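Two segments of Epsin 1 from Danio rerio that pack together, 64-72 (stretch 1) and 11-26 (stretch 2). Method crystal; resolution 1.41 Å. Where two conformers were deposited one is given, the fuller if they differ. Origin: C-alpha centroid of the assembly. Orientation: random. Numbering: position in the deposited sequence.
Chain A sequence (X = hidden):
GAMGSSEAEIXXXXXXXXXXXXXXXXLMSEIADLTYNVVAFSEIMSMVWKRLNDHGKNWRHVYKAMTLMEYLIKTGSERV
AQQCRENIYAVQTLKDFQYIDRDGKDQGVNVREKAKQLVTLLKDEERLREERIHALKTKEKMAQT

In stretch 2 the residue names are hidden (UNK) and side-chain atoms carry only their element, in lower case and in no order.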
# COMPACT_ATOMS: atom_id res chain seq x y z
N LYS A 64 3.18 -2.60 -5.80
CA LYS A 64 2.65 -3.46 -4.74
C LYS A 64 2.39 -2.70 -3.42
O LYS A 64 1.43 -3.02 -2.70
CB LYS A 64 3.57 -4.67 -4.53
CG LYS A 64 3.51 -5.64 -5.71
CD LYS A 64 4.60 -6.73 -5.72
CE LYS A 64 4.31 -7.79 -4.67
NZ LYS A 64 5.39 -8.82 -4.68
N ALA A 65 3.19 -1.69 -3.13
CA ALA A 65 2.92 -0.84 -1.97
C ALA A 65 1.61 -0.10 -2.15
O ALA A 65 0.90 0.11 -1.16
CB ALA A 65 4.07 0.14 -1.72
N MET A 66 1.23 0.22 -3.39
CA MET A 66 -0.05 0.92 -3.58
C MET A 66 -1.19 -0.09 -3.40
O MET A 66 -2.23 0.25 -2.82
CB MET A 66 -0.17 1.59 -4.95
CG MET A 66 0.58 2.91 -5.04
SD MET A 66 0.18 3.83 -6.54
CE MET A 66 1.10 2.81 -7.68
N THR A 67 -1.01 -1.32 -3.86
CA THR A 67 -2.00 -2.36 -3.63
C THR A 67 -2.18 -2.59 -2.13
O THR A 67 -3.30 -2.64 -1.63
CB THR A 67 -1.60 -3.63 -4.31
OG1 THR A 67 -1.54 -3.37 -5.72
CG2 THR A 67 -2.62 -4.74 -4.03
N LEU A 68 -1.07 -2.66 -1.40
CA LEU A 68 -1.15 -2.82 0.04
C LEU A 68 -1.79 -1.60 0.69
O LEU A 68 -2.69 -1.74 1.54
CB LEU A 68 0.24 -3.10 0.61
CG LEU A 68 0.28 -3.15 2.14
CD1 LEU A 68 -0.58 -4.31 2.66
CD2 LEU A 68 1.70 -3.29 2.62
N MET A 69 -1.38 -0.40 0.32
CA MET A 69 -1.94 0.79 0.93
C MET A 69 -3.44 0.84 0.68
O MET A 69 -4.20 1.15 1.61
CB MET A 69 -1.26 2.06 0.43
CG MET A 69 -1.63 3.28 1.29
SD MET A 69 -0.94 3.18 2.99
CE MET A 69 0.52 4.20 2.81
N GLU A 70 -3.89 0.54 -0.53
CA GLU A 70 -5.32 0.52 -0.80
C GLU A 70 -6.04 -0.46 0.13
O GLU A 70 -7.09 -0.14 0.71
CB GLU A 70 -5.56 0.13 -2.25
CG GLU A 70 -7.04 0.06 -2.59
CD GLU A 70 -7.28 -0.30 -4.03
OE1 GLU A 70 -6.36 -0.79 -4.71
OE2 GLU A 70 -8.42 -0.08 -4.49
N TYR A 71 -5.50 -1.66 0.25
CA TYR A 71 -6.10 -2.66 1.12
C TYR A 71 -6.17 -2.16 2.57
O TYR A 71 -7.17 -2.36 3.26
CB TYR A 71 -5.28 -3.95 1.05
CG TYR A 71 -5.88 -5.08 1.86
CD1 TYR A 71 -6.74 -5.98 1.27
CD2 TYR A 71 -5.58 -5.25 3.20
CE1 TYR A 71 -7.27 -7.02 1.98
CE2 TYR A 71 -6.13 -6.29 3.94
CZ TYR A 71 -6.99 -7.16 3.32
OH TYR A 71 -7.54 -8.20 4.03
N LEU A 72 -5.12 -1.51 3.06
CA LEU A 72 -5.10 -1.01 4.43
C LEU A 72 -6.04 0.18 4.64
O LEU A 72 -6.66 0.33 5.69
CB LEU A 72 -3.67 -0.62 4.79
CG LEU A 72 -2.62 -1.72 4.79
CD1 LEU A 72 -1.25 -1.15 5.20
CD2 LEU A 72 -3.00 -2.90 5.70
N UNK A 11 6.76 -7.95 7.46
CA UNK A 11 5.56 -8.35 6.73
C UNK A 11 5.29 -7.37 5.57
O UNK A 11 4.92 -7.78 4.47
c UNK A 11 3.24 -9.69 9.54
n UNK A 11 3.14 -12.20 9.56
c UNK A 11 4.36 -8.42 7.68
c UNK A 11 4.38 -9.67 8.54
c UNK A 11 3.23 -10.96 10.40
N UNK A 12 5.43 -6.08 5.82
CA UNK A 12 5.27 -5.10 4.75
C UNK A 12 6.29 -5.32 3.62
O UNK A 12 5.94 -5.30 2.43
c UNK A 12 5.41 -3.66 5.29
c UNK A 12 5.43 -2.69 4.14
c UNK A 12 4.29 -3.33 6.25
N UNK A 13 7.54 -5.59 3.98
CA UNK A 13 8.58 -5.83 2.97
C UNK A 13 8.20 -7.02 2.10
O UNK A 13 8.30 -6.97 0.88
n UNK A 13 13.68 -3.61 3.44
n UNK A 13 13.84 -2.08 5.15
c UNK A 13 11.85 -5.15 4.94
n UNK A 13 12.48 -3.91 5.38
c UNK A 13 10.59 -4.84 4.13
c UNK A 13 9.95 -6.08 3.61
c UNK A 13 13.33 -3.20 4.65
N UNK A 14 7.74 -8.09 2.73
CA UNK A 14 7.35 -9.28 2.02
C UNK A 14 6.20 -8.99 1.08
O UNK A 14 6.19 -9.45 -0.05
o UNK A 14 7.15 -12.93 0.53
c UNK A 14 6.40 -11.60 2.36
c UNK A 14 7.47 -12.35 1.60
c UNK A 14 6.94 -10.36 3.03
o UNK A 14 8.63 -12.36 2.07
N UNK A 15 5.23 -8.21 1.55
CA UNK A 15 4.05 -7.88 0.78
C UNK A 15 4.37 -6.98 -0.41
O UNK A 15 3.57 -6.88 -1.33
c UNK A 15 3.00 -7.20 1.68
N UNK A 16 5.47 -6.25 -0.33
CA UNK A 16 5.81 -5.29 -1.38
C UNK A 16 7.10 -5.61 -2.15
O UNK A 16 7.72 -4.73 -2.75
c UNK A 16 4.51 -3.48 -0.18
o UNK A 16 6.89 -3.85 0.26
c UNK A 16 5.88 -3.89 -0.77
N UNK A 17 7.50 -6.87 -2.14
CA UNK A 17 8.73 -7.29 -2.80
C UNK A 17 8.66 -7.17 -4.32
O UNK A 17 7.60 -6.95 -4.91
o UNK A 17 8.19 -9.59 -3.24
c UNK A 17 9.02 -8.75 -2.46
N UNK A 18 9.80 -7.36 -4.97
CA UNK A 18 9.82 -7.35 -6.43
C UNK A 18 9.28 -8.63 -7.08
O UNK A 18 9.22 -8.70 -8.30
c UNK A 18 11.61 -5.60 -6.88
c UNK A 18 11.24 -7.07 -6.94
n UNK A 18 12.88 -5.33 -6.60
o UNK A 18 10.78 -4.71 -7.11
N UNK A 19 8.90 -9.63 -6.28
CA UNK A 19 8.34 -10.88 -6.82
C UNK A 19 7.08 -10.58 -7.65
O UNK A 19 6.24 -9.78 -7.22
o UNK A 19 9.02 -12.69 -3.74
c UNK A 19 9.15 -12.36 -4.94
o UNK A 19 10.22 -12.44 -5.56
c UNK A 19 7.96 -11.84 -5.69
N UNK A 20 6.95 -11.22 -8.83
CA UNK A 20 5.78 -11.00 -9.69
C UNK A 20 4.52 -11.76 -9.29
O UNK A 20 3.70 -12.09 -10.14
c UNK A 20 7.96 -12.08 -9.47
c UNK A 20 6.26 -11.49 -11.06
c UNK A 20 7.29 -12.51 -10.74
N UNK A 21 4.39 -12.03 -8.01
CA UNK A 21 3.18 -12.59 -7.43
C UNK A 21 2.88 -11.82 -6.15
O UNK A 21 3.76 -11.13 -5.61
c UNK A 21 3.34 -14.09 -7.16
n UNK A 21 5.78 -14.88 -4.47
c UNK A 21 6.60 -15.10 -5.55
c UNK A 21 4.54 -14.49 -4.92
c UNK A 21 7.93 -15.51 -5.60
c UNK A 21 7.78 -15.43 -8.01
c UNK A 21 8.50 -15.66 -6.84
c UNK A 21 5.83 -14.85 -6.71
c UNK A 21 4.52 -14.46 -6.28
c UNK A 21 6.44 -15.02 -7.97
N UNK A 22 1.64 -11.90 -5.66
CA UNK A 22 1.25 -11.18 -4.45
C UNK A 22 0.93 -9.72 -4.75
O UNK A 22 0.86 -9.33 -5.92
N UNK A 23 0.72 -8.91 -3.72
CA UNK A 23 0.77 -9.37 -2.32
C UNK A 23 -0.35 -10.34 -1.97
O UNK A 23 -1.49 -10.21 -2.45
c UNK A 23 0.60 -8.08 -1.51
c UNK A 23 0.44 -7.46 -3.83
c UNK A 23 0.00 -7.08 -2.45
N UNK A 24 -0.02 -11.32 -1.14
CA UNK A 24 -1.00 -12.27 -0.65
C UNK A 24 -2.09 -11.63 0.25
O UNK A 24 -1.80 -10.81 1.13
o UNK A 24 -1.22 -13.92 1.07
c UNK A 24 -0.31 -13.36 0.15
N UNK A 25 -3.33 -12.07 0.06
CA UNK A 25 -4.48 -11.52 0.78
C UNK A 25 -4.43 -11.83 2.27
O UNK A 25 -4.87 -11.04 3.09
c UNK A 25 -5.77 -12.09 0.22
o UNK A 25 -6.01 -13.38 0.76
N UNK A 26 -3.93 -13.01 2.62
CA UNK A 26 -3.85 -13.37 4.04
C UNK A 26 -2.78 -12.52 4.74
O UNK A 26 -2.95 -12.10 5.89
o UNK A 26 -2.32 -15.22 3.66
c UNK A 26 -3.57 -14.86 4.22
O HOH W 1 4.79 -10.23 -2.27

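Position 11, in the final part of a helix that begins earlier in the chain, carries four carbons in a row ending in nitrogen and reaches nothing on stretch 1: Lys11, its amine bonded elsewhere in the structure. Position 12 has one carbon bearing two more, and a methyl lies against Leu68. This is Val12, with CG1 4.1 Å from Leu68 CD2, a compact apolar partner for a buried leucine. Position 13 has three carbons, a nitrogen, and a carbon with two further nitrogens; it points away, as suits the exposed Arg13. Position 14 has three carbons, the third holding two oxygens: Glu14, also directed away, though its backbone O takes part through water 1, which accepts from Lys64 NZ. Position 15 has a lone carbon, CB, whose distance to Leu68 CD2 is 4.2 Å. It is Ala15, a small apolar residue whose methyl adds to the packing on Leu68.

At position 16 one carbon carries an oxygen and a carbon; the terminal carbon meets Ala65 and Leu68. This is Thr16, the first residue to leave helical geometry. Its OG1 donates to Val12 O (2.8 Å), while CG2 lies 3.6 Å from Ala65 CA, so one side chain serves both polar and apolar needs. Position 17 has one carbon and one oxygen, the latter near Lys64 NZ: Ser17, whose OG accepts a weak bond from Lys64 NZ (3.2 Å). Position 18, two carbons with an oxygen and a nitrogen on the second, is Asn18, a polar side chain pointing away, its ND2 bonded elsewhere in the structure. Position 19, two carbons ending in two oxygens, is Asp19; its N donates to Ser17 OG (3.1 Å), bracing the turn.

Position 20's three carbons close onto the backbone nitrogen: Pro20, a ring suited to an exposed turn. Position 21 bears fused rings with eight carbons and one nitrogen, Trp21, directed away while its carbonyl meets Lys64. Position 22 has no side chain; Gly22 suits the positive phi of 81°. Position 23 is another three-carbon ring, against Thr67: Pro23, which accommodates a preceding cis peptide and places CG 3.9 Å from Thr67 CG2. Position 24 has one carbon and one oxygen, which accepts a weak capping bond from the N of position 26: Ser24. Position 25, likewise, is Ser25, small at the exposed margin, its O 4.0 Å from Tyr71 OH. Position 26 repeats the pattern: Ser26, whose OG donates to Ser24 OG (3.1 Å).

The contact centres on Lys64, whose NZ donates to Ser17 O (2.9 Å), Asp19 O (2.8 Å) and Trp21 O (3.0 Å). The loop thus wraps its carbonyls around one buried amine, while Leu68 and Thr67 add apolar packing.

Stretch 2 (11-26) KVREATSNDPWGPSSS
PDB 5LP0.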